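Local coordinates for protein fructose-bisphosphate aldolase (Thermus caldophilus, PDB 2FJK) that belongs to the class II fructose-bisphosphate aldolases, a TIM-barrel enzyme family, and holds 1,3-dihydroxyacetonephosphate in its ligand pocket, at residues F22-M27 / Q31-A36; G51-K54 / L60-M63. All coordinates share one frame; numbering follows the deposited sequence.

Contact 1 (F22-M27 / Q31-A36); sequences FNTNNM and QAILEA
I33 drives its CD1 methyl between the end of strand 19-23 and the loop that follows, touching F22 CB at 3.5 Å and T24 OG1 at 3.1 Å. The first contact is apolar; the second is tight, with a methyl set against a hydroxyl oxygen. CG2, the other branch of I33, lies 4.0 Å from F22 CD1, and both branches approach the root of the F22 side chain from the same side. The ring itself leads away to meet V292 and R295. With CG1 of I33 anti to the carbonyl carbon (chi1 -59°) and CD1 extended beyond it (chi2 172°), the methyl tip reaches T24. Two residues before I33, Q31 N donates to M27 O at 2.9 Å with an N-H...O angle of 162°, an i+4 to i bond in the first turn of helix 27-38. Alongside it, Q31 CD packs on M27 CG at 3.8 Å and Q31 CG comes within 3.2 Å of M27 O. Q31 OE1 is hydrogen-bonded to NH1 of R285.

In the next shell, N26 holds the N-cap position through OD1 to F29 N, while its ND2 bonds E28 of the second subunit. I33 also rests on V44 and L46 of the adjoining strand. N23 points its CB away from the helix, with its side chain about 4 Å from bound 1,3-dihydroxyacetonephosphate. The single hydrogen bond across the contact is thus backbone to backbone; the side chains meet by van der Waals contact, and the buried T24 hydroxyl has no hydrogen-bond partner in the model.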
ATOM      1  N   PHE A  22       3.543   7.848  21.537  1.00 22.34           N
ATOM      2  CA  PHE A  22       4.786   7.138  21.772  1.00 21.27           C
ATOM      3  C   PHE A  22       5.722   7.205  20.579  1.00 21.16           C
ATOM      4  O   PHE A  22       5.327   6.925  19.442  1.00 21.31           O
ATOM      5  CB  PHE A  22       4.496   5.679  22.125  1.00 22.26           C
ATOM      6  CG  PHE A  22       3.541   5.511  23.275  1.00 21.54           C
ATOM      7  CD1 PHE A  22       2.167   5.587  23.074  1.00 20.08           C
ATOM      8  CD2 PHE A  22       4.018   5.287  24.562  1.00 21.76           C
ATOM      9  CE1 PHE A  22       1.274   5.440  24.136  1.00 21.24           C
ATOM     10  CE2 PHE A  22       3.135   5.139  25.636  1.00 22.81           C
ATOM     11  CZ  PHE A  22       1.759   5.217  25.420  1.00 20.53           C
ATOM     12  N   ASN A  23       6.968   7.572  20.851  1.00 17.86           N
ATOM     13  CA  ASN A  23       7.977   7.695  19.808  1.00 18.39           C
ATOM     14  C   ASN A  23       8.440   6.336  19.338  1.00 16.68           C
ATOM     15  O   ASN A  23       8.603   5.418  20.137  1.00 14.78           O
ATOM     16  CB  ASN A  23       9.168   8.509  20.321  1.00 16.45           C
ATOM     17  CG  ASN A  23       8.827   9.956  20.490  1.00 16.72           C
ATOM     18  OD1 ASN A  23       8.886  10.741  19.534  1.00 19.14           O
ATOM     19  ND2 ASN A  23       8.438  10.326  21.700  1.00 14.76           N
ATOM     20  N   THR A  24       8.637   6.222  18.027  1.00 17.22           N
ATOM     21  CA  THR A  24       9.078   4.977  17.411  1.00 17.73           C
ATOM     22  C   THR A  24      10.186   5.297  16.440  1.00 15.71           C
ATOM     23  O   THR A  24      10.189   6.364  15.841  1.00 17.93           O
ATOM     24  CB  THR A  24       7.992   4.321  16.559  1.00 17.13           C
ATOM     25  OG1 THR A  24       6.741   4.363  17.244  1.00 26.02           O
ATOM     26  CG2 THR A  24       8.381   2.885  16.258  1.00 12.63           C
ATOM     27  N   ASN A  25      11.092   4.350  16.255  1.00 15.15           N
ATOM     28  CA  ASN A  25      12.195   4.525  15.328  1.00 17.38           C
ATOM     29  C   ASN A  25      12.401   3.305  14.422  1.00 16.81           C
ATOM     30  O   ASN A  25      13.168   3.363  13.467  1.00 14.03           O
ATOM     31  CB  ASN A  25      13.468   4.867  16.108  1.00 20.81           C
ATOM     32  CG  ASN A  25      13.520   6.340  16.491  1.00 23.51           C
ATOM     33  OD1 ASN A  25      13.930   7.175  15.693  1.00 26.48           O
ATOM     34  ND2 ASN A  25      13.075   6.664  17.704  1.00 22.50           N
ATOM     35  N   ASN A  26      11.703   2.208  14.707  1.00 15.45           N
ATOM     36  CA  ASN A  26      11.828   1.025  13.867  1.00 16.64           C
ATOM     37  C   ASN A  26      10.624   0.091  13.986  1.00 17.29           C
ATOM     38  O   ASN A  26       9.556   0.485  14.485  1.00 12.57           O
ATOM     39  CB  ASN A  26      13.136   0.268  14.173  1.00 16.25           C
ATOM     40  CG  ASN A  26      13.169  -0.329  15.570  1.00 15.96           C
ATOM     41  OD1 ASN A  26      12.192  -0.275  16.308  1.00 21.19           O
ATOM     42  ND2 ASN A  26      14.300  -0.911  15.931  1.00 16.35           N
HETATM   43  N   MSE A  27      10.795  -1.137  13.507  1.00 15.74           N
HETATM   44  CA  MSE A  27       9.722  -2.122  13.550  1.00 17.15           C
HETATM   45  C   MSE A  27       9.363  -2.538  14.982  1.00 14.44           C
HETATM   46  O   MSE A  27       8.218  -2.416  15.396  1.00 13.52           O
HETATM   47  CB  MSE A  27      10.108  -3.374  12.763  1.00 17.01           C
HETATM   48  CG  MSE A  27       8.945  -4.349  12.559  1.00 19.80           C
HETATM   49 SE   MSE A  27       9.555  -6.004  11.754  1.00 24.75          SE
HETATM   50  CE  MSE A  27      10.302  -5.259  10.133  1.00 30.58           C
ATOM     51  N   GLN A  31       5.602  -2.217  16.710  1.00 18.80           N
ATOM     52  CA  GLN A  31       4.805  -3.389  17.056  1.00 20.38           C
ATOM     53  C   GLN A  31       4.394  -3.345  18.522  1.00 19.72           C
ATOM     54  O   GLN A  31       3.222  -3.574  18.863  1.00 16.89           O
ATOM     55  CB  GLN A  31       5.608  -4.663  16.813  1.00 19.40           C
ATOM     56  CG  GLN A  31       6.067  -4.838  15.382  1.00 21.69           C
ATOM     57  CD  GLN A  31       6.884  -6.101  15.208  1.00 23.10           C
ATOM     58  OE1 GLN A  31       7.904  -6.290  15.870  1.00 22.09           O
ATOM     59  NE2 GLN A  31       6.436  -6.975  14.322  1.00 25.45           N
ATOM     60  N   ALA A  32       5.371  -3.069  19.387  1.00 19.00           N
ATOM     61  CA  ALA A  32       5.122  -3.005  20.828  1.00 18.73           C
ATOM     62  C   ALA A  32       4.041  -1.977  21.150  1.00 18.64           C
ATOM     63  O   ALA A  32       3.094  -2.261  21.892  1.00 17.55           O
ATOM     64  CB  ALA A  32       6.410  -2.659  21.572  1.00 18.66           C
ATOM     65  N   ILE A  33       4.185  -0.786  20.583  1.00 14.57           N
ATOM     66  CA  ILE A  33       3.220   0.265  20.821  1.00 15.74           C
ATOM     67  C   ILE A  33       1.816  -0.116  20.367  1.00 17.12           C
ATOM     68  O   ILE A  33       0.866   0.006  21.140  1.00 14.95           O
ATOM     69  CB  ILE A  33       3.610   1.565  20.114  1.00 15.15           C
ATOM     70  CG1 ILE A  33       4.980   2.052  20.605  1.00 15.35           C
ATOM     71  CG2 ILE A  33       2.556   2.618  20.380  1.00 17.99           C
ATOM     72  CD1 ILE A  33       5.512   3.231  19.803  1.00 11.11           C
ATOM     73  N   LEU A  34       1.692  -0.554  19.112  1.00 18.42           N
ATOM     74  CA  LEU A  34       0.400  -0.936  18.544  1.00 20.38           C
ATOM     75  C   LEU A  34      -0.240  -2.159  19.194  1.00 21.67           C
ATOM     76  O   LEU A  34      -1.466  -2.233  19.316  1.00 24.01           O
ATOM     77  CB  LEU A  34       0.522  -1.177  17.036  1.00 18.11           C
ATOM     78  CG  LEU A  34       0.725   0.065  16.160  1.00 17.78           C
ATOM     79  CD1 LEU A  34       0.715  -0.333  14.697  1.00 18.26           C
ATOM     80  CD2 LEU A  34      -0.368   1.077  16.442  1.00 13.00           C
ATOM     81  N   GLU A  35       0.574  -3.126  19.597  1.00 21.72           N
ATOM     82  CA  GLU A  35       0.037  -4.320  20.237  1.00 22.37           C
ATOM     83  C   GLU A  35      -0.504  -3.911  21.600  1.00 23.07           C
ATOM     84  O   GLU A  35      -1.594  -4.345  22.004  1.00 21.66           O
ATOM     85  CB  GLU A  35       1.119  -5.378  20.401  1.00 22.81           C
ATOM     86  CG  GLU A  35       1.495  -6.065  19.113  1.00 26.81           C
ATOM     87  CD  GLU A  35       2.641  -7.029  19.301  1.00 27.08           C
ATOM     88  OE1 GLU A  35       2.649  -7.723  20.336  1.00 28.57           O
ATOM     89  OE2 GLU A  35       3.519  -7.103  18.415  1.00 28.50           O
ATOM     90  N   ALA A  36       0.260  -3.075  22.300  1.00 20.62           N
ATOM     91  CA  ALA A  36      -0.159  -2.583  23.604  1.00 21.12           C
ATOM     92  C   ALA A  36      -1.502  -1.877  23.397  1.00 21.26           C
ATOM     93  O   ALA A  36      -2.403  -1.981  24.224  1.00 20.94           O
ATOM     94  CB  ALA A  36       0.878  -1.605  24.158  1.00 20.87           C
TER

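Contact 2 (G51-K54 / L60-M63)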
ATOM      1  N   GLY A  51      14.341  12.902  13.801  1.00 17.70           N
ATOM      2  CA  GLY A  51      15.427  11.940  13.902  1.00 16.38           C
ATOM      3  C   GLY A  51      14.912  10.570  13.475  1.00 17.64           C
ATOM      4  O   GLY A  51      15.601   9.817  12.778  1.00 19.49           O
ATOM      5  N   ALA A  52      13.684  10.254  13.884  1.00 16.87           N
ATOM      6  CA  ALA A  52      13.064   8.989  13.534  1.00 17.70           C
ATOM      7  C   ALA A  52      12.932   8.925  12.023  1.00 15.57           C
ATOM      8  O   ALA A  52      13.287   7.934  11.400  1.00 18.51           O
ATOM      9  CB  ALA A  52      11.687   8.868  14.188  1.00 13.22           C
HETATM   10  N   MSE A  53      12.423   9.994  11.430  1.00 18.23           N
HETATM   11  CA  MSE A  53      12.260  10.025   9.982  1.00 20.76           C
HETATM   12  C   MSE A  53      13.569   9.859   9.215  1.00 20.19           C
HETATM   13  O   MSE A  53      13.596   9.196   8.184  1.00 20.64           O
HETATM   14  CB  MSE A  53      11.547  11.306   9.567  1.00 24.64           C
HETATM   15  CG  MSE A  53      10.040  11.231   9.814  1.00 27.28           C
HETATM   16 SE   MSE A  53       9.147  12.830   9.276  1.00 42.83          SE
HETATM   17  CE  MSE A  53       8.878  12.399   7.403  1.00 31.66           C
ATOM     18  N   LYS A  54      14.649  10.454   9.714  1.00 19.24           N
ATOM     19  CA  LYS A  54      15.949  10.323   9.060  1.00 21.40           C
ATOM     20  C   LYS A  54      16.447   8.890   9.239  1.00 20.61           C
ATOM     21  O   LYS A  54      16.862   8.243   8.284  1.00 18.85           O
ATOM     22  CB  LYS A  54      16.965  11.296   9.673  1.00 22.77           C
ATOM     23  CG  LYS A  54      18.345  11.257   9.028  1.00 27.31           C
ATOM     24  CD  LYS A  54      19.339  12.107   9.819  1.00 29.24           C
ATOM     25  CE  LYS A  54      20.535  12.542   8.972  1.00 32.94           C
ATOM     26  NZ  LYS A  54      21.356  11.407   8.470  1.00 35.33           N
ATOM     27  N   LEU A  60      10.306   3.178   7.544  1.00 16.76           N
ATOM     28  CA  LEU A  60       9.557   3.486   8.759  1.00 16.44           C
ATOM     29  C   LEU A  60       8.235   4.194   8.512  1.00 17.87           C
ATOM     30  O   LEU A  60       7.203   3.781   9.044  1.00 15.65           O
ATOM     31  CB  LEU A  60      10.408   4.338   9.713  1.00 11.94           C
ATOM     32  CG  LEU A  60       9.711   4.723  11.020  1.00 12.05           C
ATOM     33  CD1 LEU A  60       9.303   3.464  11.783  1.00  9.57           C
ATOM     34  CD2 LEU A  60      10.636   5.578  11.872  1.00 12.74           C
ATOM     35  N   THR A  61       8.265   5.270   7.727  1.00 17.75           N
ATOM     36  CA  THR A  61       7.047   6.028   7.470  1.00 21.91           C
ATOM     37  C   THR A  61       5.973   5.210   6.783  1.00 23.05           C
ATOM     38  O   THR A  61       4.807   5.293   7.155  1.00 24.36           O
ATOM     39  CB  THR A  61       7.313   7.309   6.626  1.00 22.26           C
ATOM     40  OG1 THR A  61       8.042   6.975   5.437  1.00 22.78           O
ATOM     41  CG2 THR A  61       8.095   8.320   7.438  1.00 23.62           C
ATOM     42  N   ARG A  62       6.364   4.425   5.782  1.00 26.65           N
ATOM     43  CA  ARG A  62       5.409   3.594   5.046  1.00 29.20           C
ATOM     44  C   ARG A  62       4.791   2.551   5.965  1.00 29.18           C
ATOM     45  O   ARG A  62       3.583   2.312   5.926  1.00 29.75           O
ATOM     46  CB  ARG A  62       6.092   2.888   3.868  1.00 33.04           C
ATOM     47  CG  ARG A  62       6.730   3.814   2.813  1.00 40.25           C
ATOM     48  CD  ARG A  62       5.716   4.743   2.165  1.00 44.12           C
ATOM     49  NE  ARG A  62       5.035   5.551   3.173  1.00 50.68           N
ATOM     50  CZ  ARG A  62       4.014   6.363   2.931  1.00 52.21           C
ATOM     51  NH1 ARG A  62       3.538   6.496   1.698  1.00 53.74           N
ATOM     52  NH2 ARG A  62       3.459   7.031   3.931  1.00 51.87           N
HETATM   53  N   MSE A  63       5.630   1.933   6.791  1.00 27.78           N
HETATM   54  CA  MSE A  63       5.175   0.914   7.720  1.00 27.67           C
HETATM   55  C   MSE A  63       4.229   1.469   8.791  1.00 26.86           C
HETATM   56  O   MSE A  63       3.201   0.863   9.088  1.00 24.87           O
HETATM   57  CB  MSE A  63       6.372   0.258   8.402  1.00 29.39           C
HETATM   58  CG  MSE A  63       5.969  -0.792   9.422  1.00 33.49           C
HETATM   59 SE   MSE A  63       7.442  -1.411  10.468  1.00 36.55          SE
HETATM   60  CE  MSE A  63       7.862  -3.008   9.513  1.00 37.10           C
TER
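Helix 50-68 of the TIM barrel is sharply bent here: M53 and T61 are eight residues apart, yet their CA atoms are separated by 7.0 Å, well short of the span of a straight alpha-helix of that length. The two arms meet through two residue pairs, one of them mainly side chain on backbone carbonyl, and no hydrogen bond. L60 points its CB toward the first arm and brings CD2 to 3.6 Å from A52 O; the same methyl lies 4.2 Å from A52 CB. CG of L60 stands anti to the backbone N (chi1 180°), which directs CD2 at the A52 carbonyl. Beside this pair, the CE methyl of M53, a selenomethionine bent at its third torsion (chi3 86°), ends 4.2 Å from T61 CG2, the two side chains crossing at about a right angle. T61 gives this contact its methyl, while its OG1 is hydrogen-bonded to G57 O in the intervening turns. One methyl thus rests on a carbonyl oxygen, and the methyl pairs meet only loosely.

The helix links strands 44-47 and 75-78 of the parallel sheet. Around it, neighbouring loops supply L48 against L60, N25 against A52, and E94 and F96 against T61, while M27 of the second subunit packs on L60.

Overall arrangement
Following the chain, contact 1 closes first, joining the end of strand 19-23 and its loop to helix 27-38. Strand 44-47 comes next, and contact 2 then brings together two parts of helix 50-68. The contacts are in series, neither nested nor crossed, and belong to successive beta-alpha-beta units of the barrel. Their centres lie 12 Å apart, and they touch directly: T24 O is 3.4 Å from A52 CB, N25 O is 3.7 Å from L60 CD2, and M27 CE is 3.4 Å from M63 CE. The loop after strand 19-23 and the start of helix 27-38 thus pack on helix 50-68. Both contacts also reach the second subunit.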